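Local structure of soluble epoxide hydrolase (4INZ) at residues V131-G139 with V294-L302; E242-W252 with L264-P272. The protein belongs to the alpha/beta hydrolase fold family of enzymes. The protein carries 1 engineered substitution. All coordinates share one frame; numbering follows the deposited sequence.

Interaction 1: V131-G139 with V294-L302; sequences VQKLIAFNG and VNNVMWNFL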
ATOM      1  N   VAL A 131       8.348   6.637 -12.538  1.00 30.79           N
ATOM      2  CA  VAL A 131       8.266   5.210 -12.232  1.00 29.37           C
ATOM      3  C   VAL A 131       8.857   4.328 -13.337  1.00 28.96           C
ATOM      4  O   VAL A 131       8.230   4.117 -14.374  1.00 29.45           O
ATOM      5  CB  VAL A 131       6.809   4.787 -11.956  1.00 27.85           C
ATOM      6  CG1 VAL A 131       6.756   3.341 -11.478  1.00 27.19           C
ATOM      7  CG2 VAL A 131       6.178   5.708 -10.924  1.00 27.17           C
ATOM      8  N   GLN A 132      10.060   3.811 -13.108  1.00 28.64           N
ATOM      9  CA  GLN A 132      10.703   2.923 -14.073  1.00 28.06           C
ATOM     10  C   GLN A 132       9.906   1.635 -14.239  1.00 28.18           C
ATOM     11  O   GLN A 132       9.632   1.186 -15.358  1.00 28.46           O
ATOM     12  CB  GLN A 132      12.115   2.575 -13.612  1.00 29.55           C
ATOM     13  CG  GLN A 132      13.007   3.776 -13.376  1.00 33.59           C
ATOM     14  CD  GLN A 132      14.300   3.391 -12.701  1.00 39.78           C
ATOM     15  OE1 GLN A 132      15.180   4.225 -12.497  1.00 44.31           O
ATOM     16  NE2 GLN A 132      14.425   2.116 -12.347  1.00 42.15           N
ATOM     17  N   LYS A 133       9.556   1.036 -13.108  1.00 25.61           N
ATOM     18  CA  LYS A 133       8.762  -0.180 -13.087  1.00 26.13           C
ATOM     19  C   LYS A 133       7.908  -0.152 -11.835  1.00 24.68           C
ATOM     20  O   LYS A 133       8.303   0.430 -10.818  1.00 23.60           O
ATOM     21  CB  LYS A 133       9.655  -1.423 -13.052  1.00 27.36           C
ATOM     22  CG  LYS A 133      10.557  -1.622 -14.262  1.00 29.88           C
ATOM     23  CD  LYS A 133      11.215  -2.994 -14.190  1.00 33.02           C
ATOM     24  CE  LYS A 133      11.979  -3.318 -15.454  1.00 38.19           C
ATOM     25  NZ  LYS A 133      13.200  -2.506 -15.551  1.00 41.11           N
ATOM     26  N   LEU A 134       6.746  -0.792 -11.907  1.00 23.45           N
ATOM     27  CA  LEU A 134       5.822  -0.855 -10.783  1.00 21.57           C
ATOM     28  C   LEU A 134       5.602  -2.300 -10.362  1.00 21.11           C
ATOM     29  O   LEU A 134       5.317  -3.159 -11.202  1.00 20.23           O
ATOM     30  CB  LEU A 134       4.482  -0.222 -11.164  1.00 20.39           C
ATOM     31  CG  LEU A 134       3.376  -0.302 -10.114  1.00 19.72           C
ATOM     32  CD1 LEU A 134       3.726   0.574  -8.917  1.00 20.18           C
ATOM     33  CD2 LEU A 134       2.023   0.112 -10.722  1.00 21.87           C
ATOM     34  N   ILE A 135       5.745  -2.564  -9.063  1.00 18.22           N
ATOM     35  CA  ILE A 135       5.429  -3.872  -8.511  1.00 16.62           C
ATOM     36  C   ILE A 135       4.297  -3.684  -7.518  1.00 17.62           C
ATOM     37  O   ILE A 135       4.463  -3.010  -6.496  1.00 18.71           O
ATOM     38  CB  ILE A 135       6.642  -4.499  -7.806  1.00 16.16           C
ATOM     39  CG1 ILE A 135       7.819  -4.611  -8.780  1.00 18.59           C
ATOM     40  CG2 ILE A 135       6.273  -5.861  -7.221  1.00 17.13           C
ATOM     41  CD1 ILE A 135       9.084  -5.198  -8.164  1.00 18.16           C
ATOM     42  N   ALA A 136       3.136  -4.251  -7.835  1.00 17.10           N
ATOM     43  CA  ALA A 136       1.947  -4.045  -7.018  1.00 15.38           C
ATOM     44  C   ALA A 136       1.479  -5.342  -6.372  1.00 16.97           C
ATOM     45  O   ALA A 136       1.299  -6.350  -7.057  1.00 18.41           O
ATOM     46  CB  ALA A 136       0.834  -3.459  -7.864  1.00 18.89           C
ATOM     47  N   PHE A 137       1.278  -5.297  -5.055  1.00 17.09           N
ATOM     48  CA  PHE A 137       0.686  -6.405  -4.303  1.00 16.59           C
ATOM     49  C   PHE A 137      -0.812  -6.156  -4.105  1.00 18.31           C
ATOM     50  O   PHE A 137      -1.361  -5.198  -4.648  1.00 19.48           O
ATOM     51  CB  PHE A 137       1.398  -6.572  -2.943  1.00 16.40           C
ATOM     52  CG  PHE A 137       2.829  -7.010  -3.066  1.00 14.15           C
ATOM     53  CD1 PHE A 137       3.177  -8.349  -2.894  1.00 16.17           C
ATOM     54  CD2 PHE A 137       3.833  -6.090  -3.367  1.00 16.45           C
ATOM     55  CE1 PHE A 137       4.506  -8.763  -3.018  1.00 18.10           C
ATOM     56  CE2 PHE A 137       5.160  -6.498  -3.504  1.00 17.04           C
ATOM     57  CZ  PHE A 137       5.500  -7.832  -3.324  1.00 17.26           C
ATOM     58  N   ASN A 138      -1.476  -7.015  -3.334  1.00 18.11           N
ATOM     59  CA  ASN A 138      -2.915  -6.875  -3.102  1.00 17.21           C
ATOM     60  C   ASN A 138      -3.325  -5.439  -2.803  1.00 18.46           C
ATOM     61  O   ASN A 138      -2.777  -4.815  -1.903  1.00 17.66           O
ATOM     62  CB  ASN A 138      -3.362  -7.779  -1.951  1.00 17.43           C
ATOM     63  CG  ASN A 138      -3.260  -9.235  -2.298  1.00 18.25           C
ATOM     64  OD1 ASN A 138      -4.262  -9.960  -2.303  1.00 20.37           O
ATOM     65  ND2 ASN A 138      -2.054  -9.673  -2.625  1.00 14.88           N
ATOM     66  N   GLY A 139      -4.299  -4.930  -3.550  1.00 18.70           N
ATOM     67  CA  GLY A 139      -4.760  -3.559  -3.399  1.00 18.40           C
ATOM     68  C   GLY A 139      -5.488  -3.155  -4.665  1.00 20.74           C
ATOM     69  O   GLY A 139      -5.512  -3.912  -5.629  1.00 20.80           O
ATOM     70  N   VAL A 294       7.916 -14.532  -3.174  1.00 16.75           N
ATOM     71  CA  VAL A 294       7.752 -13.159  -3.642  1.00 16.56           C
ATOM     72  C   VAL A 294       9.064 -12.584  -4.178  1.00 16.66           C
ATOM     73  O   VAL A 294       9.111 -11.997  -5.273  1.00 17.40           O
ATOM     74  CB  VAL A 294       7.223 -12.259  -2.507  1.00 15.92           C
ATOM     75  CG1 VAL A 294       7.414 -10.786  -2.851  1.00 17.35           C
ATOM     76  CG2 VAL A 294       5.748 -12.573  -2.223  1.00 16.38           C
ATOM     77  N   ASN A 295      10.134 -12.756  -3.412  1.00 15.31           N
ATOM     78  CA  ASN A 295      11.424 -12.192  -3.803  1.00 16.67           C
ATOM     79  C   ASN A 295      11.904 -12.751  -5.131  1.00 16.79           C
ATOM     80  O   ASN A 295      12.467 -12.028  -5.957  1.00 17.25           O
ATOM     81  CB  ASN A 295      12.470 -12.398  -2.705  1.00 18.05           C
ATOM     82  CG  ASN A 295      12.242 -11.479  -1.512  1.00 20.78           C
ATOM     83  OD1 ASN A 295      11.438 -10.542  -1.585  1.00 19.72           O
ATOM     84  ND2 ASN A 295      12.959 -11.732  -0.414  1.00 22.08           N
ATOM     85  N   ASN A 296      11.665 -14.037  -5.354  1.00 16.96           N
ATOM     86  CA  ASN A 296      12.112 -14.649  -6.599  1.00 17.53           C
ATOM     87  C   ASN A 296      11.328 -14.134  -7.803  1.00 18.01           C
ATOM     88  O   ASN A 296      11.879 -13.993  -8.895  1.00 18.56           O
ATOM     89  CB  ASN A 296      12.068 -16.174  -6.512  1.00 19.28           C
ATOM     90  CG  ASN A 296      13.217 -16.734  -5.696  1.00 24.98           C
ATOM     91  OD1 ASN A 296      14.240 -16.071  -5.514  1.00 26.75           O
ATOM     92  ND2 ASN A 296      13.053 -17.954  -5.191  1.00 28.32           N
ATOM     93  N   VAL A 297      10.047 -13.847  -7.593  1.00 17.55           N
ATOM     94  CA  VAL A 297       9.215 -13.273  -8.650  1.00 17.55           C
ATOM     95  C   VAL A 297       9.646 -11.833  -8.945  1.00 17.63           C
ATOM     96  O   VAL A 297       9.713 -11.417 -10.109  1.00 18.28           O
ATOM     97  CB  VAL A 297       7.711 -13.323  -8.289  1.00 16.02           C
ATOM     98  CG1 VAL A 297       6.882 -12.544  -9.317  1.00 16.72           C
ATOM     99  CG2 VAL A 297       7.238 -14.783  -8.218  1.00 18.58           C
ATOM    100  N   MET A 298       9.957 -11.080  -7.893  1.00 15.87           N
ATOM    101  CA  MET A 298      10.440  -9.716  -8.080  1.00 17.45           C
ATOM    102  C   MET A 298      11.720  -9.717  -8.903  1.00 17.85           C
ATOM    103  O   MET A 298      11.839  -8.954  -9.856  1.00 17.63           O
ATOM    104  CB  MET A 298      10.643  -9.004  -6.739  1.00 16.29           C
ATOM    105  CG  MET A 298       9.336  -8.733  -6.010  1.00 16.00           C
ATOM    106  SD  MET A 298       9.576  -8.029  -4.360  1.00 17.95           S
ATOM    107  CE  MET A 298      10.387  -6.476  -4.762  1.00 18.53           C
ATOM    108  N   TRP A 299      12.671 -10.580  -8.548  1.00 17.42           N
ATOM    109  CA  TRP A 299      13.907 -10.693  -9.325  1.00 18.60           C
ATOM    110  C   TRP A 299      13.605 -11.046 -10.775  1.00 19.41           C
ATOM    111  O   TRP A 299      14.172 -10.466 -11.708  1.00 20.38           O
ATOM    112  CB  TRP A 299      14.837 -11.758  -8.740  1.00 19.98           C
ATOM    113  CG  TRP A 299      15.705 -11.255  -7.629  1.00 24.38           C
ATOM    114  CD1 TRP A 299      15.781 -11.745  -6.355  1.00 25.32           C
ATOM    115  CD2 TRP A 299      16.622 -10.160  -7.693  1.00 27.12           C
ATOM    116  NE1 TRP A 299      16.692 -11.024  -5.624  1.00 26.88           N
ATOM    117  CE2 TRP A 299      17.222 -10.043  -6.420  1.00 28.56           C
ATOM    118  CE3 TRP A 299      16.992  -9.262  -8.699  1.00 28.47           C
ATOM    119  CZ2 TRP A 299      18.178  -9.063  -6.129  1.00 32.22           C
ATOM    120  CZ3 TRP A 299      17.948  -8.289  -8.406  1.00 31.37           C
ATOM    121  CH2 TRP A 299      18.526  -8.201  -7.134  1.00 31.56           C
ATOM    122  N   ASN A 300      12.715 -12.010 -10.962  1.00 18.73           N
ATOM    123  CA  ASN A 300      12.378 -12.447 -12.308  1.00 18.11           C
ATOM    124  C   ASN A 300      11.893 -11.269 -13.156  1.00 18.81           C
ATOM    125  O   ASN A 300      12.319 -11.078 -14.301  1.00 19.09           O
ATOM    126  CB  ASN A 300      11.322 -13.545 -12.260  1.00 18.04           C
ATOM    127  CG  ASN A 300      11.085 -14.171 -13.610  1.00 19.54           C
ATOM    128  OD1 ASN A 300      11.918 -14.941 -14.110  1.00 19.24           O
ATOM    129  ND2 ASN A 300       9.946 -13.849 -14.216  1.00 19.12           N
ATOM    130  N   PHE A 301      11.004 -10.479 -12.571  1.00 16.62           N
ATOM    131  CA  PHE A 301      10.467  -9.284 -13.208  1.00 18.75           C
ATOM    132  C   PHE A 301      11.543  -8.234 -13.489  1.00 20.09           C
ATOM    133  O   PHE A 301      11.639  -7.705 -14.604  1.00 21.44           O
ATOM    134  CB  PHE A 301       9.378  -8.688 -12.306  1.00 18.11           C
ATOM    135  CG  PHE A 301       8.897  -7.340 -12.746  1.00 18.85           C
ATOM    136  CD1 PHE A 301       8.227  -7.184 -13.954  1.00 20.62           C
ATOM    137  CD2 PHE A 301       9.092  -6.230 -11.944  1.00 21.10           C
ATOM    138  CE1 PHE A 301       7.772  -5.940 -14.351  1.00 21.23           C
ATOM    139  CE2 PHE A 301       8.640  -4.973 -12.341  1.00 20.84           C
ATOM    140  CZ  PHE A 301       7.980  -4.833 -13.539  1.00 22.00           C
ATOM    141  N   LEU A 302      12.349  -7.927 -12.481  1.00 21.10           N
ATOM    142  CA  LEU A 302      13.365  -6.880 -12.616  1.00 20.99           C
ATOM    143  C   LEU A 302      14.414  -7.246 -13.662  1.00 22.92           C
ATOM    144  O   LEU A 302      15.021  -6.369 -14.290  1.00 25.69           O
ATOM    145  CB  LEU A 302      14.035  -6.614 -11.264  1.00 21.38           C
ATOM    146  CG  LEU A 302      13.117  -6.027 -10.181  1.00 21.19           C
ATOM    147  CD1 LEU A 302      13.674  -6.246  -8.787  1.00 25.22           C
ATOM    148  CD2 LEU A 302      12.852  -4.538 -10.441  1.00 24.47           C
TER
HETATM  149  O   HOH W   1      15.054  -3.278 -13.375  1.00 44.66           O
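Lys133 lays its aliphatic chain along the ring of Phe301, the two side chains running past each other in opposite directions. At the root of the lysine, Lys133 CB already lies 3.8 Å from Phe301 CZ. CG follows near the same ring carbon, and Lys133 CD comes in at 3.7 Å from Phe301 CE2, with Leu302 CD2 a little farther off. The chain is extended up to its last torsion, where it bends (chi4 72°) and turns the ammonium group away from the ring. There Lys133 NZ donates to a water 3.0 Å away, which in turn donates to Leu302 O over 3.2 Å, a water bridge from the lysine side chain to the helix backbone.

Two residues on, and with its side chain likewise directed at the helix, Ile135 continues the apolar surface. Its CG1 meets Phe301 CE2 at 3.7 Å, so lysine and isoleucine share one ring, which both approach obliquely. Ile135 CD1 reaches on to Met298, whose side chain it crosses at about a right angle; the methionine bend at chi3 (63°) brings CE to 3.9 Å from Ile135 CD1. Farther along, Phe137 offers the edge of its ring, and Val294 CG1 sits in the ring plane 3.5 Å from Phe137 CE1.

Strand 133-137 and helix 294-302 run nearly antiparallel, at 157°, with axes 10.4 Å apart at their closest. Here helix 291-303 packs on a face of the central sheet of the alpha/beta hydrolase fold. Helix 55-61 touches Met298, and Trp54 meets the Phe137 ring. Dispersion between methyl, methylene and aromatic groups therefore carries this mostly buried interface, while the lysine contributes its hydrocarbon to it and keeps its charge for water at the more exposed end.

Interaction 2: E242-W252 with L264-P272; sequences EVLNIPVQIIW and LDGIEEYVP
Leu264 rests its CD1 methyl on one face of the Trp252 indole, a CH-pi contact 3.9 Å from the centroid of the five-membered ring and 22° off its normal. The other methyl, CD2, lies over the six-membered part of the indole and also approaches Ile250 CG2 at 4.1 Å. Val248 CG2 then meets Val271 CG1 at 3.5 Å, a tight carbon pair whose side chains cross at about a right angle. At the far end Val243 CG1 packs on Pro272 CD, and Leu244 N gives a nearly straight hydrogen bond of 2.8 Å to Tyr270 O, with an N-H...O angle of 166°. Val243 CA adds a CH...O contact to that same oxygen.

Behind this first shell, Ile267 O accepts from both Tyr270 N and Val271 N, and a type II turn from Leu264 to Ile267 leads into it. The hydroxyl of Tyr125, in helix 115-126, hydrogen-bonds Glu242 O, which also lies in the Tyr270 ring plane, 3.3 Å from Tyr270 CD1. The loop before strand 274-279 is thus held to the sheet by apolar contacts, with one direct hydrogen bond, Leu244 N to Tyr270 O, joining it to the 243-244 backbone.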
ATOM      1  N   GLU A 242      -6.437   6.176 -19.123  1.00 40.85           N
ATOM      2  CA  GLU A 242      -6.915   4.845 -18.760  1.00 40.70           C
ATOM      3  C   GLU A 242      -5.811   3.803 -18.873  1.00 38.79           C
ATOM      4  O   GLU A 242      -5.864   2.759 -18.222  1.00 40.28           O
ATOM      5  CB  GLU A 242      -8.093   4.427 -19.643  1.00 45.53           C
ATOM      6  CG  GLU A 242      -9.395   5.161 -19.351  1.00 49.87           C
ATOM      7  CD  GLU A 242     -10.607   4.467 -19.955  1.00 55.25           C
ATOM      8  OE1 GLU A 242     -10.433   3.668 -20.905  1.00 56.88           O
ATOM      9  OE2 GLU A 242     -11.735   4.712 -19.473  1.00 57.78           O
ATOM     10  N   VAL A 243      -4.810   4.091 -19.697  1.00 37.36           N
ATOM     11  CA  VAL A 243      -3.744   3.130 -19.964  1.00 36.68           C
ATOM     12  C   VAL A 243      -2.408   3.547 -19.351  1.00 35.54           C
ATOM     13  O   VAL A 243      -1.987   4.696 -19.479  1.00 37.49           O
ATOM     14  CB  VAL A 243      -3.576   2.897 -21.481  1.00 38.27           C
ATOM     15  CG1 VAL A 243      -2.443   1.920 -21.758  1.00 37.70           C
ATOM     16  CG2 VAL A 243      -4.873   2.387 -22.071  1.00 40.24           C
ATOM     17  N   LEU A 244      -1.756   2.607 -18.672  1.00 32.71           N
ATOM     18  CA  LEU A 244      -0.432   2.824 -18.101  1.00 31.55           C
ATOM     19  C   LEU A 244       0.570   1.959 -18.863  1.00 33.39           C
ATOM     20  O   LEU A 244       0.439   0.735 -18.888  1.00 35.48           O
ATOM     21  CB  LEU A 244      -0.427   2.446 -16.616  1.00 32.46           C
ATOM     22  CG  LEU A 244       0.923   2.494 -15.897  1.00 31.30           C
ATOM     23  CD1 LEU A 244       1.453   3.928 -15.851  1.00 32.79           C
ATOM     24  CD2 LEU A 244       0.814   1.908 -14.495  1.00 32.26           C
ATOM     25  N   ASN A 245       1.570   2.584 -19.480  1.00 32.97           N
ATOM     26  CA  ASN A 245       2.441   1.858 -20.403  1.00 34.00           C
ATOM     27  C   ASN A 245       3.774   1.323 -19.863  1.00 36.64           C
ATOM     28  O   ASN A 245       4.520   0.664 -20.596  1.00 39.31           O
ATOM     29  CB  ASN A 245       2.670   2.678 -21.674  1.00 38.00           C
ATOM     30  CG  ASN A 245       1.438   2.729 -22.547  1.00 40.65           C
ATOM     31  OD1 ASN A 245       0.959   3.805 -22.903  1.00 44.80           O
ATOM     32  ND2 ASN A 245       0.907   1.558 -22.884  1.00 39.05           N
ATOM     33  N   ILE A 246       4.069   1.587 -18.596  1.00 33.13           N
ATOM     34  CA  ILE A 246       5.324   1.123 -18.011  1.00 31.00           C
ATOM     35  C   ILE A 246       5.211  -0.360 -17.674  1.00 30.47           C
ATOM     36  O   ILE A 246       4.109  -0.895 -17.607  1.00 30.43           O
ATOM     37  CB  ILE A 246       5.665   1.914 -16.738  1.00 30.95           C
ATOM     38  CG1 ILE A 246       4.633   1.619 -15.649  1.00 30.59           C
ATOM     39  CG2 ILE A 246       5.729   3.414 -17.051  1.00 30.97           C
ATOM     40  CD1 ILE A 246       4.912   2.306 -14.330  1.00 31.43           C
ATOM     41  N   PRO A 247       6.351  -1.038 -17.477  1.00 30.67           N
ATOM     42  CA  PRO A 247       6.299  -2.452 -17.097  1.00 28.08           C
ATOM     43  C   PRO A 247       5.777  -2.606 -15.673  1.00 27.02           C
ATOM     44  O   PRO A 247       6.238  -1.905 -14.769  1.00 26.47           O
ATOM     45  CB  PRO A 247       7.767  -2.893 -17.166  1.00 29.60           C
ATOM     46  CG  PRO A 247       8.449  -1.853 -18.011  1.00 29.92           C
ATOM     47  CD  PRO A 247       7.732  -0.579 -17.691  1.00 32.20           C
ATOM     48  N   VAL A 248       4.833  -3.522 -15.486  1.00 24.54           N
ATOM     49  CA  VAL A 248       4.205  -3.737 -14.189  1.00 22.89           C
ATOM     50  C   VAL A 248       4.182  -5.219 -13.831  1.00 22.56           C
ATOM     51  O   VAL A 248       3.935  -6.074 -14.688  1.00 23.14           O
ATOM     52  CB  VAL A 248       2.757  -3.207 -14.160  1.00 21.58           C
ATOM     53  CG1 VAL A 248       2.114  -3.482 -12.805  1.00 20.89           C
ATOM     54  CG2 VAL A 248       2.729  -1.715 -14.463  1.00 24.23           C
ATOM     55  N   GLN A 249       4.451  -5.507 -12.561  1.00 19.55           N
ATOM     56  CA  GLN A 249       4.325  -6.853 -12.020  1.00 18.11           C
ATOM     57  C   GLN A 249       3.321  -6.833 -10.880  1.00 19.12           C
ATOM     58  O   GLN A 249       3.457  -6.029  -9.956  1.00 20.79           O
ATOM     59  CB  GLN A 249       5.663  -7.345 -11.466  1.00 16.09           C
ATOM     60  CG  GLN A 249       5.544  -8.678 -10.716  1.00 16.63           C
ATOM     61  CD  GLN A 249       5.463  -9.869 -11.657  1.00 18.15           C
ATOM     62  OE1 GLN A 249       6.278 -10.006 -12.572  1.00 20.26           O
ATOM     63  NE2 GLN A 249       4.481 -10.734 -11.437  1.00 18.56           N
ATOM     64  N   ILE A 250       2.325  -7.719 -10.945  1.00 18.41           N
ATOM     65  CA  ILE A 250       1.399  -7.929  -9.843  1.00 17.83           C
ATOM     66  C   ILE A 250       1.810  -9.189  -9.091  1.00 15.47           C
ATOM     67  O   ILE A 250       2.121 -10.208  -9.712  1.00 19.00           O
ATOM     68  CB  ILE A 250      -0.038  -8.168 -10.328  1.00 19.28           C
ATOM     69  CG1 ILE A 250      -0.511  -7.046 -11.254  1.00 24.56           C
ATOM     70  CG2 ILE A 250      -0.972  -8.383  -9.143  1.00 20.43           C
ATOM     71  CD1 ILE A 250      -0.254  -5.682 -10.742  1.00 26.12           C
ATOM     72  N   ILE A 251       1.819  -9.114  -7.761  1.00 16.21           N
ATOM     73  CA  ILE A 251       2.080 -10.279  -6.910  1.00 16.56           C
ATOM     74  C   ILE A 251       0.940 -10.360  -5.907  1.00 18.15           C
ATOM     75  O   ILE A 251       0.812  -9.504  -5.036  1.00 20.48           O
ATOM     76  CB  ILE A 251       3.433 -10.161  -6.186  1.00 14.63           C
ATOM     77  CG1 ILE A 251       4.547  -9.953  -7.222  1.00 16.17           C
ATOM     78  CG2 ILE A 251       3.697 -11.407  -5.342  1.00 17.56           C
ATOM     79  CD1 ILE A 251       5.938  -9.742  -6.631  1.00 15.70           C
ATOM     80  N   TRP A 252       0.103 -11.385  -6.041  1.00 17.13           N
ATOM     81  CA  TRP A 252      -1.242 -11.338  -5.479  1.00 16.14           C
ATOM     82  C   TRP A 252      -1.561 -12.566  -4.654  1.00 17.98           C
ATOM     83  O   TRP A 252      -1.476 -13.686  -5.154  1.00 18.81           O
ATOM     84  CB  TRP A 252      -2.249 -11.256  -6.630  1.00 18.45           C
ATOM     85  CG  TRP A 252      -3.651 -10.959  -6.192  1.00 18.57           C
ATOM     86  CD1 TRP A 252      -4.589 -11.856  -5.769  1.00 21.37           C
ATOM     87  CD2 TRP A 252      -4.276  -9.672  -6.145  1.00 20.18           C
ATOM     88  NE1 TRP A 252      -5.763 -11.204  -5.461  1.00 21.89           N
ATOM     89  CE2 TRP A 252      -5.596  -9.863  -5.687  1.00 21.41           C
ATOM     90  CE3 TRP A 252      -3.852  -8.379  -6.454  1.00 20.35           C
ATOM     91  CZ2 TRP A 252      -6.492  -8.805  -5.527  1.00 23.24           C
ATOM     92  CZ3 TRP A 252      -4.747  -7.330  -6.300  1.00 21.54           C
ATOM     93  CH2 TRP A 252      -6.047  -7.550  -5.835  1.00 22.09           C
ATOM     94  N   LEU A 264      -8.243  -8.633 -10.912  1.00 22.89           N
ATOM     95  CA  LEU A 264      -7.179  -8.839 -11.886  1.00 22.54           C
ATOM     96  C   LEU A 264      -7.703  -9.144 -13.283  1.00 25.79           C
ATOM     97  O   LEU A 264      -6.940  -9.119 -14.250  1.00 26.82           O
ATOM     98  CB  LEU A 264      -6.266  -9.973 -11.431  1.00 24.46           C
ATOM     99  CG  LEU A 264      -5.595  -9.674 -10.090  1.00 28.65           C
ATOM    100  CD1 LEU A 264      -4.597 -10.764  -9.771  1.00 31.42           C
ATOM    101  CD2 LEU A 264      -4.915  -8.320 -10.159  1.00 30.74           C
ATOM    102  N   ASP A 265      -8.996  -9.434 -13.385  1.00 27.01           N
ATOM    103  CA  ASP A 265      -9.608  -9.730 -14.676  1.00 27.52           C
ATOM    104  C   ASP A 265      -9.455  -8.559 -15.645  1.00 29.18           C
ATOM    105  O   ASP A 265      -9.857  -7.431 -15.343  1.00 27.90           O
ATOM    106  CB  ASP A 265     -11.094 -10.064 -14.516  1.00 29.33           C
ATOM    107  CG  ASP A 265     -11.334 -11.351 -13.743  1.00 30.23           C
ATOM    108  OD1 ASP A 265     -10.377 -12.131 -13.556  1.00 31.20           O
ATOM    109  OD2 ASP A 265     -12.492 -11.587 -13.333  1.00 29.87           O
ATOM    110  N   GLY A 266      -8.874  -8.833 -16.809  1.00 30.18           N
ATOM    111  CA  GLY A 266      -8.763  -7.845 -17.866  1.00 30.84           C
ATOM    112  C   GLY A 266      -7.910  -6.640 -17.511  1.00 31.25           C
ATOM    113  O   GLY A 266      -8.012  -5.588 -18.142  1.00 31.62           O
ATOM    114  N   ILE A 267      -7.064  -6.787 -16.498  1.00 30.17           N
ATOM    115  CA  ILE A 267      -6.213  -5.681 -16.081  1.00 28.73           C
ATOM    116  C   ILE A 267      -5.264  -5.271 -17.215  1.00 30.36           C
ATOM    117  O   ILE A 267      -4.871  -4.108 -17.311  1.00 29.45           O
ATOM    118  CB  ILE A 267      -5.450  -6.008 -14.769  1.00 27.58           C
ATOM    119  CG1 ILE A 267      -4.811  -4.748 -14.182  1.00 26.18           C
ATOM    120  CG2 ILE A 267      -4.425  -7.112 -14.989  1.00 28.71           C
ATOM    121  CD1 ILE A 267      -4.421  -4.912 -12.736  1.00 27.02           C
ATOM    122  N   GLU A 268      -4.937  -6.214 -18.097  1.00 29.39           N
ATOM    123  CA  GLU A 268      -4.030  -5.929 -19.206  1.00 33.45           C
ATOM    124  C   GLU A 268      -4.593  -4.911 -20.203  1.00 34.52           C
ATOM    125  O   GLU A 268      -3.842  -4.334 -20.986  1.00 35.87           O
ATOM    126  CB  GLU A 268      -3.620  -7.212 -19.943  1.00 35.80           C
ATOM    127  CG  GLU A 268      -4.730  -7.882 -20.733  1.00 39.01           C
ATOM    128  CD  GLU A 268      -5.528  -8.877 -19.908  1.00 41.98           C
ATOM    129  OE1 GLU A 268      -5.380  -8.888 -18.667  1.00 38.77           O
ATOM    130  OE2 GLU A 268      -6.303  -9.654 -20.506  1.00 47.08           O
ATOM    131  N   GLU A 269      -5.906  -4.704 -20.185  1.00 34.66           N
ATOM    132  CA  GLU A 269      -6.514  -3.671 -21.018  1.00 36.00           C
ATOM    133  C   GLU A 269      -6.065  -2.288 -20.545  1.00 34.69           C
ATOM    134  O   GLU A 269      -5.942  -1.355 -21.345  1.00 33.73           O
ATOM    135  CB  GLU A 269      -8.043  -3.758 -20.978  1.00 40.21           C
ATOM    136  CG  GLU A 269      -8.734  -2.690 -21.832  1.00 47.36           C
ATOM    137  CD  GLU A 269     -10.142  -2.340 -21.352  1.00 51.64           C
ATOM    138  OE1 GLU A 269     -10.511  -1.144 -21.421  1.00 53.38           O
ATOM    139  OE2 GLU A 269     -10.880  -3.251 -20.916  1.00 52.27           O
ATOM    140  N   TYR A 270      -5.831  -2.164 -19.240  1.00 32.19           N
ATOM    141  CA  TYR A 270      -5.426  -0.893 -18.643  1.00 32.72           C
ATOM    142  C   TYR A 270      -3.922  -0.790 -18.507  1.00 33.71           C
ATOM    143  O   TYR A 270      -3.375   0.308 -18.422  1.00 35.14           O
ATOM    144  CB  TYR A 270      -6.056  -0.726 -17.261  1.00 31.96           C
ATOM    145  CG  TYR A 270      -7.558  -0.681 -17.296  1.00 32.86           C
ATOM    146  CD1 TYR A 270      -8.228   0.488 -17.639  1.00 33.67           C
ATOM    147  CD2 TYR A 270      -8.310  -1.807 -16.992  1.00 33.38           C
ATOM    148  CE1 TYR A 270      -9.607   0.530 -17.681  1.00 35.93           C
ATOM    149  CE2 TYR A 270      -9.688  -1.773 -17.029  1.00 35.08           C
ATOM    150  CZ  TYR A 270     -10.332  -0.603 -17.372  1.00 36.66           C
ATOM    151  OH  TYR A 270     -11.706  -0.569 -17.410  1.00 37.76           O
ATOM    152  N   VAL A 271      -3.269  -1.948 -18.468  1.00 31.90           N
ATOM    153  CA  VAL A 271      -1.832  -2.041 -18.241  1.00 29.77           C
ATOM    154  C   VAL A 271      -1.248  -3.090 -19.181  1.00 29.34           C
ATOM    155  O   VAL A 271      -1.058  -4.235 -18.788  1.00 29.72           O
ATOM    156  CB  VAL A 271      -1.532  -2.469 -16.782  1.00 27.44           C
ATOM    157  CG1 VAL A 271      -0.056  -2.315 -16.474  1.00 26.49           C
ATOM    158  CG2 VAL A 271      -2.384  -1.667 -15.795  1.00 27.73           C
ATOM    159  N   PRO A 272      -0.970  -2.702 -20.435  1.00 28.71           N
ATOM    160  CA  PRO A 272      -0.606  -3.661 -21.488  1.00 29.82           C
ATOM    161  C   PRO A 272       0.659  -4.479 -21.222  1.00 31.53           C
ATOM    162  O   PRO A 272       0.731  -5.643 -21.630  1.00 33.47           O
ATOM    163  CB  PRO A 272      -0.409  -2.770 -22.721  1.00 29.10           C
ATOM    164  CG  PRO A 272      -1.229  -1.554 -22.438  1.00 30.44           C
ATOM    165  CD  PRO A 272      -1.115  -1.334 -20.958  1.00 29.12           C
TER

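Overall arrangement
From the N terminus, the first of the four segments to appear is 131-139, on strand 131-137, the earlier partner of interaction 1, whose helix 291-303 arrives only near the C terminus. Interaction 1 thus closes a long excursion, about half of it helix. Within that excursion the chain runs through 242-252 and soon returns at 264-272, so the short loop closed by interaction 2 lies wholly inside the long one and the two do not cross. They meet in the sheet, where strands 131-137 and 248-253 are parallel neighbours: Gln249 lies between Leu134 and Ala136, with probable backbone hydrogen bonds to both. Together they tie the C-terminal helix and the 264-272 loop to this part of the sheet.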